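Local coordinates for MSM0271 protein (Mycobacterium smegmatis, PDB 5SUH) that forms trimers that probably pair into a double-ringed tile of the protein shell of a mycobacterial microcompartment, at residues P137-I148 / L166-T177. Sequence-based numbering, arbitrary orientation.
Sequences PRVLFHDIITDI and LPGQSLLVYEMT
Y174, its chi1 at -146°, swings its ring under CB of H142, which faces it as a non-hydrogen-bonded pair; CB sits over one ring face, 3.8 Å from the centroid, a CH-pi contact. With CG between backbone N and carbonyl carbon (chi1 59°), the H142 imidazole lies beside the phenol, the rings oblique, while V139 CG2 reaches the ring edge at Y174 CE2, 4.0 Å away. A broad phenol suits this place, since its face and edge serve two neighbours and its hydroxyl still bonds T227. These residues belong to strands 138-145 and 170-177, which pair antiparallel. A classic beta bulge interrupts the register: L140 N and F141 N both bond E175 O, at 2.8 and 3.2 Å, from the same face of its plane. L140, the extra residue, points toward the partner strand, its CB packing on E175 CG. On the face opposite Y174, V173 CG2 lies in the F141 ring plane, 4.0 Å from CE2; beta-branched valine suits a strand and keeps this methyl near the backbone. Further along, I148 N bonds Q169 O at 3.0 Å, and G168 N returns to I148 O from the type II turn L166-Q169, where glycine readily adopts the positive phi (104°). Buried E175 salt-bridges R209 through OE2 and accepts L76 N of the second subunit at OE1; D143 salt-bridges R80 of that subunit. Strand 208-214 borders 170-177 on its other side, and helix 216-232 covers the face bearing Y174 and I144.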
ATOM      1  N   PRO A 137      -9.945 -16.557  28.033  1.00 49.73           N
ATOM      2  CA  PRO A 137      -9.289 -17.013  26.795  1.00 55.29           C
ATOM      3  C   PRO A 137      -9.763 -18.382  26.331  1.00 55.35           C
ATOM      4  O   PRO A 137      -9.941 -19.292  27.144  1.00 61.98           O
ATOM      5  CB  PRO A 137      -7.805 -17.070  27.180  1.00 52.22           C
ATOM      6  CG  PRO A 137      -7.682 -16.043  28.316  1.00 53.69           C
ATOM      7  CD  PRO A 137      -8.976 -16.156  29.074  1.00 49.48           C
ATOM      8  N   ARG A 138     -10.041 -18.487  25.036  1.00 51.50           N
ATOM      9  CA  ARG A 138     -10.385 -19.766  24.429  1.00 61.04           C
ATOM     10  C   ARG A 138      -9.316 -20.153  23.428  1.00 61.36           C
ATOM     11  O   ARG A 138      -9.071 -19.429  22.468  1.00 61.13           O
ATOM     12  CB  ARG A 138     -11.740 -19.736  23.730  1.00 63.28           C
ATOM     13  CG  ARG A 138     -11.989 -21.010  22.935  1.00 58.48           C
ATOM     14  CD  ARG A 138     -13.455 -21.371  22.878  1.00 74.21           C
ATOM     15  NE  ARG A 138     -14.257 -20.368  22.186  1.00 89.80           N
ATOM     16  CZ  ARG A 138     -14.577 -20.427  20.893  1.00 95.95           C
ATOM     17  NH1 ARG A 138     -14.176 -21.459  20.152  1.00 92.55           N
ATOM     18  NH2 ARG A 138     -15.313 -19.463  20.348  1.00 90.21           N
ATOM     19  N   VAL A 139      -8.669 -21.288  23.676  1.00 56.50           N
ATOM     20  CA  VAL A 139      -7.647 -21.794  22.785  1.00 49.85           C
ATOM     21  C   VAL A 139      -8.256 -22.452  21.543  1.00 49.98           C
ATOM     22  O   VAL A 139      -9.103 -23.330  21.660  1.00 58.61           O
ATOM     23  CB  VAL A 139      -6.771 -22.747  23.530  1.00 51.72           C
ATOM     24  CG1 VAL A 139      -5.860 -23.449  22.577  1.00 47.15           C
ATOM     25  CG2 VAL A 139      -5.994 -21.961  24.598  1.00 51.59           C
ATOM     26  N   LEU A 140      -7.849 -21.998  20.358  1.00 51.98           N
ATOM     27  CA  LEU A 140      -8.414 -22.501  19.093  1.00 53.02           C
ATOM     28  C   LEU A 140      -7.521 -23.555  18.441  1.00 47.61           C
ATOM     29  O   LEU A 140      -8.005 -24.480  17.820  1.00 42.99           O
ATOM     30  CB  LEU A 140      -8.636 -21.356  18.088  1.00 54.03           C
ATOM     31  CG  LEU A 140      -9.675 -20.286  18.476  1.00 63.28           C
ATOM     32  CD1 LEU A 140      -9.824 -19.184  17.432  1.00 43.23           C
ATOM     33  CD2 LEU A 140     -10.998 -20.931  18.757  1.00 44.94           C
ATOM     34  N   PHE A 141      -6.209 -23.393  18.584  1.00 46.61           N
ATOM     35  CA  PHE A 141      -5.243 -24.292  17.971  1.00 46.85           C
ATOM     36  C   PHE A 141      -3.829 -24.038  18.524  1.00 44.37           C
ATOM     37  O   PHE A 141      -3.488 -22.915  18.906  1.00 43.83           O
ATOM     38  CB  PHE A 141      -5.256 -24.128  16.431  1.00 49.63           C
ATOM     39  CG  PHE A 141      -4.393 -25.126  15.699  1.00 56.30           C
ATOM     40  CD1 PHE A 141      -4.875 -26.407  15.409  1.00 55.34           C
ATOM     41  CD2 PHE A 141      -3.092 -24.795  15.315  1.00 55.67           C
ATOM     42  CE1 PHE A 141      -4.082 -27.337  14.746  1.00 48.59           C
ATOM     43  CE2 PHE A 141      -2.283 -25.724  14.655  1.00 55.26           C
ATOM     44  CZ  PHE A 141      -2.782 -27.000  14.376  1.00 53.09           C
ATOM     45  N   HIS A 142      -3.039 -25.096  18.624  1.00 42.00           N
ATOM     46  CA  HIS A 142      -1.586 -24.956  18.820  1.00 51.18           C
ATOM     47  C   HIS A 142      -0.878 -26.213  18.273  1.00 47.85           C
ATOM     48  O   HIS A 142      -1.474 -27.293  18.194  1.00 50.93           O
ATOM     49  CB  HIS A 142      -1.206 -24.668  20.291  1.00 42.08           C
ATOM     50  CG  HIS A 142      -1.643 -25.723  21.257  1.00 60.19           C
ATOM     51  ND1 HIS A 142      -1.089 -26.995  21.280  1.00 68.62           N
ATOM     52  CD2 HIS A 142      -2.564 -25.701  22.240  1.00 59.82           C
ATOM     53  CE1 HIS A 142      -1.667 -27.701  22.227  1.00 57.77           C
ATOM     54  NE2 HIS A 142      -2.564 -26.944  22.833  1.00 57.23           N
ATOM     55  N   ASP A 143       0.371 -26.038  17.856  1.00 46.74           N
ATOM     56  CA  ASP A 143       1.179 -27.110  17.304  1.00 48.69           C
ATOM     57  C   ASP A 143       2.649 -26.714  17.233  1.00 47.78           C
ATOM     58  O   ASP A 143       2.976 -25.518  17.187  1.00 54.70           O
ATOM     59  CB  ASP A 143       0.686 -27.482  15.909  1.00 53.15           C
ATOM     60  CG  ASP A 143       1.122 -28.878  15.476  1.00 61.85           C
ATOM     61  OD1 ASP A 143       1.734 -29.628  16.282  1.00 62.77           O
ATOM     62  OD2 ASP A 143       0.858 -29.218  14.306  1.00 58.57           O
ATOM     63  N   ILE A 144       3.533 -27.717  17.232  1.00 45.78           N
ATOM     64  CA  ILE A 144       4.975 -27.489  17.083  1.00 44.99           C
ATOM     65  C   ILE A 144       5.452 -28.223  15.830  1.00 44.11           C
ATOM     66  O   ILE A 144       5.443 -29.440  15.785  1.00 50.83           O
ATOM     67  CB  ILE A 144       5.764 -27.963  18.329  1.00 47.24           C
ATOM     68  CG1 ILE A 144       5.436 -27.077  19.522  1.00 50.53           C
ATOM     69  CG2 ILE A 144       7.278 -27.921  18.090  1.00 38.66           C
ATOM     70  CD1 ILE A 144       6.071 -27.538  20.808  1.00 44.45           C
ATOM     71  N   ILE A 145       5.831 -27.457  14.810  1.00 44.88           N
ATOM     72  CA  ILE A 145       6.397 -27.979  13.578  1.00 39.56           C
ATOM     73  C   ILE A 145       7.923 -27.985  13.731  1.00 51.42           C
ATOM     74  O   ILE A 145       8.566 -26.918  13.738  1.00 52.59           O
ATOM     75  CB  ILE A 145       6.005 -27.115  12.341  1.00 48.72           C
ATOM     76  CG1 ILE A 145       4.540 -27.312  11.989  1.00 55.36           C
ATOM     77  CG2 ILE A 145       6.856 -27.479  11.103  1.00 40.24           C
ATOM     78  CD1 ILE A 145       3.638 -26.323  12.597  1.00 57.68           C
ATOM     79  N   THR A 146       8.512 -29.164  13.864  1.00 41.26           N
ATOM     80  CA  THR A 146       9.970 -29.245  13.984  1.00 50.37           C
ATOM     81  C   THR A 146      10.678 -29.229  12.628  1.00 49.29           C
ATOM     82  O   THR A 146      10.105 -29.637  11.620  1.00 56.28           O
ATOM     83  CB  THR A 146      10.404 -30.492  14.750  1.00 47.13           C
ATOM     84  OG1 THR A 146      10.003 -31.666  14.038  1.00 50.89           O
ATOM     85  CG2 THR A 146       9.787 -30.487  16.125  1.00 57.73           C
ATOM     86  N   ASP A 147      11.895 -28.690  12.614  1.00 56.15           N
ATOM     87  CA  ASP A 147      12.767 -28.720  11.440  1.00 56.26           C
ATOM     88  C   ASP A 147      12.038 -28.206  10.187  1.00 58.59           C
ATOM     89  O   ASP A 147      11.840 -28.942   9.214  1.00 55.53           O
ATOM     90  CB  ASP A 147      13.285 -30.159  11.238  1.00 60.49           C
ATOM     91  CG  ASP A 147      14.388 -30.261  10.184  1.00 97.46           C
ATOM     92  OD1 ASP A 147      15.149 -29.280  10.018  1.00112.60           O
ATOM     93  OD2 ASP A 147      14.514 -31.332   9.533  1.00101.70           O
ATOM     94  N   ILE A 148      11.688 -26.923  10.191  1.00 50.77           N
ATOM     95  CA  ILE A 148      10.887 -26.367   9.107  1.00 56.01           C
ATOM     96  C   ILE A 148      11.665 -26.461   7.773  1.00 54.62           C
ATOM     97  O   ILE A 148      12.881 -26.233   7.718  1.00 53.60           O
ATOM     98  CB  ILE A 148      10.446 -24.895   9.430  1.00 51.92           C
ATOM     99  CG1 ILE A 148       9.409 -24.395   8.423  1.00 52.59           C
ATOM    100  CG2 ILE A 148      11.641 -23.923   9.504  1.00 45.92           C
ATOM    101  CD1 ILE A 148       8.799 -23.020   8.765  1.00 44.00           C
ATOM    102  N   LEU A 166      14.475 -19.274  10.231  1.00 53.96           N
ATOM    103  CA  LEU A 166      15.440 -19.924   9.327  1.00 60.34           C
ATOM    104  C   LEU A 166      15.152 -21.424   9.150  1.00 50.33           C
ATOM    105  O   LEU A 166      14.615 -22.070  10.065  1.00 48.43           O
ATOM    106  CB  LEU A 166      16.863 -19.721   9.847  1.00 57.64           C
ATOM    107  CG  LEU A 166      17.334 -18.273   9.960  1.00 62.15           C
ATOM    108  CD1 LEU A 166      18.737 -18.234  10.542  1.00 55.67           C
ATOM    109  CD2 LEU A 166      17.281 -17.547   8.609  1.00 62.01           C
ATOM    110  N   PRO A 167      15.501 -21.984   7.979  1.00 45.65           N
ATOM    111  CA  PRO A 167      15.218 -23.419   7.754  1.00 45.80           C
ATOM    112  C   PRO A 167      15.904 -24.274   8.813  1.00 52.51           C
ATOM    113  O   PRO A 167      17.048 -23.963   9.139  1.00 59.43           O
ATOM    114  CB  PRO A 167      15.796 -23.695   6.357  1.00 40.65           C
ATOM    115  CG  PRO A 167      15.867 -22.341   5.676  1.00 47.84           C
ATOM    116  CD  PRO A 167      16.138 -21.343   6.814  1.00 49.44           C
ATOM    117  N   GLY A 168      15.224 -25.264   9.394  1.00 51.12           N
ATOM    118  CA  GLY A 168      15.863 -26.090  10.411  1.00 50.46           C
ATOM    119  C   GLY A 168      15.428 -25.777  11.831  1.00 52.91           C
ATOM    120  O   GLY A 168      15.579 -26.584  12.753  1.00 57.00           O
ATOM    121  N   GLN A 169      14.927 -24.567  12.022  1.00 48.52           N
ATOM    122  CA  GLN A 169      14.397 -24.191  13.309  1.00 45.06           C
ATOM    123  C   GLN A 169      13.020 -24.863  13.542  1.00 57.37           C
ATOM    124  O   GLN A 169      12.332 -25.278  12.581  1.00 46.29           O
ATOM    125  CB  GLN A 169      14.269 -22.676  13.394  1.00 46.76           C
ATOM    126  CG  GLN A 169      15.595 -21.907  13.527  1.00 44.28           C
ATOM    127  CD  GLN A 169      15.331 -20.440  13.864  1.00 63.18           C
ATOM    128  OE1 GLN A 169      14.852 -19.651  13.034  1.00 63.67           O
ATOM    129  NE2 GLN A 169      15.594 -20.085  15.118  1.00 59.12           N
ATOM    130  N   SER A 170      12.615 -24.955  14.808  1.00 36.24           N
ATOM    131  CA  SER A 170      11.285 -25.443  15.123  1.00 38.24           C
ATOM    132  C   SER A 170      10.315 -24.251  15.240  1.00 46.99           C
ATOM    133  O   SER A 170      10.679 -23.163  15.702  1.00 46.57           O
ATOM    134  CB  SER A 170      11.303 -26.262  16.413  1.00 42.70           C
ATOM    135  OG  SER A 170      12.051 -27.449  16.237  1.00 53.11           O
ATOM    136  N   LEU A 171       9.083 -24.456  14.808  1.00 41.28           N
ATOM    137  CA  LEU A 171       8.087 -23.390  14.808  1.00 36.13           C
ATOM    138  C   LEU A 171       6.877 -23.710  15.704  1.00 46.70           C
ATOM    139  O   LEU A 171       6.255 -24.768  15.555  1.00 42.76           O
ATOM    140  CB  LEU A 171       7.614 -23.138  13.386  1.00 39.42           C
ATOM    141  CG  LEU A 171       6.408 -22.235  13.206  1.00 40.87           C
ATOM    142  CD1 LEU A 171       6.800 -20.803  13.580  1.00 41.82           C
ATOM    143  CD2 LEU A 171       5.911 -22.359  11.768  1.00 36.04           C
ATOM    144  N   LEU A 172       6.558 -22.807  16.635  1.00 43.25           N
ATOM    145  CA  LEU A 172       5.324 -22.926  17.415  1.00 44.26           C
ATOM    146  C   LEU A 172       4.254 -21.977  16.898  1.00 49.51           C
ATOM    147  O   LEU A 172       4.506 -20.771  16.748  1.00 48.12           O
ATOM    148  CB  LEU A 172       5.584 -22.621  18.882  1.00 46.19           C
ATOM    149  CG  LEU A 172       4.370 -22.295  19.751  1.00 39.40           C
ATOM    150  CD1 LEU A 172       3.437 -23.498  19.929  1.00 44.81           C
ATOM    151  CD2 LEU A 172       4.848 -21.761  21.087  1.00 40.68           C
ATOM    152  N   VAL A 173       3.067 -22.505  16.618  1.00 40.63           N
ATOM    153  CA  VAL A 173       1.947 -21.629  16.263  1.00 39.33           C
ATOM    154  C   VAL A 173       0.895 -21.791  17.352  1.00 47.26           C
ATOM    155  O   VAL A 173       0.680 -22.902  17.854  1.00 44.85           O
ATOM    156  CB  VAL A 173       1.332 -21.925  14.847  1.00 46.21           C
ATOM    157  CG1 VAL A 173       2.274 -21.479  13.715  1.00 36.14           C
ATOM    158  CG2 VAL A 173       0.960 -23.399  14.689  1.00 48.31           C
ATOM    159  N   TYR A 174       0.265 -20.680  17.734  1.00 47.19           N
ATOM    160  CA  TYR A 174      -0.727 -20.678  18.810  1.00 42.07           C
ATOM    161  C   TYR A 174      -1.863 -19.706  18.480  1.00 50.03           C
ATOM    162  O   TYR A 174      -1.640 -18.498  18.245  1.00 45.75           O
ATOM    163  CB  TYR A 174      -0.079 -20.272  20.129  1.00 44.93           C
ATOM    164  CG  TYR A 174      -0.643 -20.936  21.356  1.00 41.48           C
ATOM    165  CD1 TYR A 174       0.162 -21.756  22.148  1.00 45.70           C
ATOM    166  CD2 TYR A 174      -1.969 -20.729  21.752  1.00 41.07           C
ATOM    167  CE1 TYR A 174      -0.344 -22.371  23.298  1.00 41.87           C
ATOM    168  CE2 TYR A 174      -2.476 -21.341  22.891  1.00 46.95           C
ATOM    169  CZ  TYR A 174      -1.649 -22.158  23.664  1.00 46.87           C
ATOM    170  OH  TYR A 174      -2.125 -22.780  24.803  1.00 57.53           O
ATOM    171  N   GLU A 175      -3.079 -20.228  18.461  1.00 37.85           N
ATOM    172  CA  GLU A 175      -4.225 -19.423  18.105  1.00 44.66           C
ATOM    173  C   GLU A 175      -5.254 -19.394  19.239  1.00 49.37           C
ATOM    174  O   GLU A 175      -5.600 -20.441  19.798  1.00 54.22           O
ATOM    175  CB  GLU A 175      -4.858 -19.951  16.800  1.00 39.10           C
ATOM    176  CG  GLU A 175      -5.939 -19.017  16.231  1.00 46.36           C
ATOM    177  CD  GLU A 175      -6.461 -19.428  14.856  1.00 57.59           C
ATOM    178  OE1 GLU A 175      -6.229 -20.578  14.413  1.00 61.64           O
ATOM    179  OE2 GLU A 175      -7.101 -18.581  14.205  1.00 60.16           O
ATOM    180  N   MET A 176      -5.795 -18.207  19.511  1.00 47.68           N
ATOM    181  CA  MET A 176      -6.740 -17.979  20.618  1.00 48.85           C
ATOM    182  C   MET A 176      -7.784 -16.917  20.282  1.00 52.78           C
ATOM    183  O   MET A 176      -7.626 -16.158  19.306  1.00 51.69           O
ATOM    184  CB  MET A 176      -5.985 -17.533  21.861  1.00 44.49           C
ATOM    185  CG  MET A 176      -5.269 -16.194  21.582  1.00 48.26           C
ATOM    186  SD  MET A 176      -3.686 -16.089  22.372  1.00 99.49           S
ATOM    187  CE  MET A 176      -2.717 -17.173  21.329  1.00 89.39           C
ATOM    188  N   THR A 177      -8.823 -16.831  21.111  1.00 47.42           N
ATOM    189  CA  THR A 177      -9.780 -15.744  20.979  1.00 43.33           C
ATOM    190  C   THR A 177     -10.390 -15.389  22.360  1.00 52.13           C
ATOM    191  O   THR A 177     -10.607 -16.273  23.191  1.00 43.82           O
ATOM    192  CB  THR A 177     -10.886 -16.061  19.927  1.00 43.65           C
ATOM    193  OG1 THR A 177     -11.627 -14.870  19.683  1.00 55.19           O
ATOM    194  CG2 THR A 177     -11.855 -17.198  20.362  1.00 44.95           C
TER